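Local coordinates for CRISPR-associated endoribonuclease Cas2 (Streptococcus pyogenes serotype M1, PDB 4QR2), which probably acts as a metal-dependent nuclease in CRISPR adaptive immunity, forming a homodimer that joins a Cas1 homodimer in a larger complex, at residues M2-Y7 / V38-V43. Sequence-based numbering, arbitrary orientation.
Sequences MVLVTY and VFECSV
Val-3 and Val-5 bond to Cys-41 and Phe-39 as the two hydrogen-bonded pairs of an antiparallel ladder, the one joining the central strands 2-8 and 38-42 of the ferredoxin-like fold. Val-5 N reaches Phe-39 O at 2.8 Å, nearly straight (173° at the hydrogen), and Phe-39 N returns a bond to Val-5 O at 2.9 Å; Val-3 and Cys-41 exchange a similar pair. Val-5 O also takes a CA-H...O contact from Val-38 CA.

On the face carrying Val-3, Val-5, Phe-39 and Cys-41, Val-5 CG2 lies against Cys-41 SG at 4.1 Å. Val-43, just past the end of strand 38-42, brings CG2 against Val-3 CG2.

On the face carrying Leu-4, Thr-6, Val-38 and Glu-40, Leu-4 holds CG anti to its backbone N (chi1 -173°), and its CD1 touches both Val-38 CG1, 3.6 Å away, and Glu-40 CG, 3.7 Å away. Thr-6 and Val-38 lie side by side.

Phe-48 of helix 45-58 covers Val-3 and Val-43, and Phe-39 packs on Cys-27 of helix 14-27. The Leu-4 face meets the second subunit, where Thr-6 packs on Val-38 and Val-38 on Thr-6 of that chain. There Thr-6 OG1 is hydrogen-bonded to Gln-35 OE1 of the second subunit, and Glu-40 OE2 joins Arg-67 NH2 in a salt bridge and Tyr-69 OH in a hydrogen bond, both of that subunit.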
loop_
_atom_site.group_PDB
_atom_site.type_symbol
_atom_site.label_atom_id
_atom_site.label_comp_id
_atom_site.label_asym_id
_atom_site.label_seq_id
_atom_site.Cartn_x
_atom_site.Cartn_y
_atom_site.Cartn_z
ATOM N N MET A 2 4.969 -11.840 8.741
ATOM C CA MET A 2 5.308 -10.612 7.995
ATOM C C MET A 2 3.982 -10.007 7.592
ATOM O O MET A 2 3.092 -10.662 6.988
ATOM C CB MET A 2 6.143 -10.922 6.772
ATOM C CG MET A 2 7.301 -11.883 7.115
ATOM S SD MET A 2 8.607 -11.067 8.076
ATOM C CE MET A 2 10.004 -12.205 7.795
ATOM N N VAL A 3 3.807 -8.767 7.942
ATOM C CA VAL A 3 2.550 -8.101 7.714
ATOM C C VAL A 3 2.831 -6.808 6.973
ATOM O O VAL A 3 3.603 -5.944 7.453
ATOM C CB VAL A 3 1.858 -7.712 9.015
ATOM C CG1 VAL A 3 0.592 -6.894 8.733
ATOM C CG2 VAL A 3 1.520 -8.977 9.863
ATOM N N LEU A 4 2.228 -6.688 5.812
ATOM C CA LEU A 4 2.224 -5.397 5.085
ATOM C C LEU A 4 1.099 -4.488 5.547
ATOM O O LEU A 4 -0.080 -4.861 5.510
ATOM C CB LEU A 4 2.076 -5.660 3.587
ATOM C CG LEU A 4 2.214 -4.472 2.669
ATOM C CD1 LEU A 4 3.631 -4.010 2.663
ATOM C CD2 LEU A 4 1.727 -4.747 1.267
ATOM N N VAL A 5 1.451 -3.285 5.957
ATOM C CA VAL A 5 0.485 -2.334 6.462
ATOM C C VAL A 5 0.345 -1.223 5.420
ATOM O O VAL A 5 1.350 -0.530 5.113
ATOM C CB VAL A 5 0.950 -1.696 7.801
ATOM C CG1 VAL A 5 -0.091 -0.734 8.358
ATOM C CG2 VAL A 5 1.215 -2.737 8.885
ATOM N N THR A 6 -0.894 -0.979 4.952
ATOM C CA THR A 6 -1.167 0.101 4.085
ATOM C C THR A 6 -2.182 1.061 4.699
ATOM O O THR A 6 -3.282 0.697 5.078
ATOM C CB THR A 6 -1.557 -0.396 2.635
ATOM O OG1 THR A 6 -2.832 -1.078 2.726
ATOM C CG2 THR A 6 -0.589 -1.414 2.045
ATOM N N TYR A 7 -1.740 2.322 4.869
ATOM C CA TYR A 7 -2.500 3.338 5.540
ATOM C C TYR A 7 -2.972 4.386 4.567
ATOM O O TYR A 7 -2.176 5.014 3.877
ATOM C CB TYR A 7 -1.654 4.017 6.660
ATOM C CG TYR A 7 -2.389 5.067 7.493
ATOM C CD1 TYR A 7 -3.716 4.949 7.796
ATOM C CD2 TYR A 7 -1.718 6.157 7.979
ATOM C CE1 TYR A 7 -4.347 5.835 8.613
ATOM C CE2 TYR A 7 -2.328 7.079 8.781
ATOM C CZ TYR A 7 -3.636 6.968 9.092
ATOM O OH TYR A 7 -4.245 7.901 9.897
ATOM N N VAL A 38 3.279 3.008 3.505
ATOM C CA VAL A 38 3.312 1.561 3.465
ATOM C C VAL A 38 4.504 1.037 4.304
ATOM O O VAL A 38 5.671 1.515 4.208
ATOM C CB VAL A 38 3.398 1.041 1.965
ATOM C CG1 VAL A 38 3.473 -0.482 1.893
ATOM C CG2 VAL A 38 2.229 1.510 1.131
ATOM N N PHE A 39 4.193 0.027 5.123
ATOM C CA PHE A 39 5.145 -0.512 6.090
ATOM C C PHE A 39 5.229 -2.026 5.986
ATOM O O PHE A 39 4.240 -2.717 5.954
ATOM C CB PHE A 39 4.837 -0.071 7.532
ATOM C CG PHE A 39 4.500 1.366 7.655
ATOM C CD1 PHE A 39 3.223 1.848 7.355
ATOM C CD2 PHE A 39 5.478 2.272 7.987
ATOM C CE1 PHE A 39 2.954 3.224 7.408
ATOM C CE2 PHE A 39 5.217 3.615 8.049
ATOM C CZ PHE A 39 3.954 4.112 7.736
ATOM N N GLU A 40 6.461 -2.533 5.954
ATOM C CA GLU A 40 6.687 -3.949 5.979
ATOM C C GLU A 40 7.101 -4.359 7.369
ATOM O O GLU A 40 8.209 -4.025 7.814
ATOM C CB GLU A 40 7.739 -4.301 4.932
ATOM C CG GLU A 40 7.255 -4.246 3.497
ATOM C CD GLU A 40 8.331 -4.442 2.434
ATOM O OE1 GLU A 40 9.592 -4.652 2.762
ATOM O OE2 GLU A 40 7.930 -4.354 1.242
ATOM N N CYS A 41 6.227 -5.051 8.093
ATOM C CA CYS A 41 6.419 -5.234 9.540
ATOM C C CYS A 41 6.617 -6.707 9.842
ATOM O O CYS A 41 6.085 -7.567 9.182
ATOM C CB CYS A 41 5.244 -4.691 10.382
ATOM S SG CYS A 41 5.046 -2.932 10.256
ATOM N N SER A 42 7.481 -7.027 10.760
ATOM C CA SER A 42 7.653 -8.408 11.120
ATOM C C SER A 42 7.255 -8.466 12.597
ATOM O O SER A 42 7.855 -7.768 13.475
ATOM C CB SER A 42 9.109 -8.833 10.938
ATOM O OG SER A 42 9.321 -10.106 11.490
ATOM N N VAL A 43 6.195 -9.210 12.882
ATOM C CA VAL A 43 5.577 -9.167 14.211
ATOM C C VAL A 43 5.172 -10.523 14.679
ATOM O O VAL A 43 4.781 -11.364 13.879
ATOM C CB VAL A 43 4.334 -8.246 14.266
ATOM C CG1 VAL A 43 4.782 -6.782 14.158
ATOM C CG2 VAL A 43 3.271 -8.613 13.273
#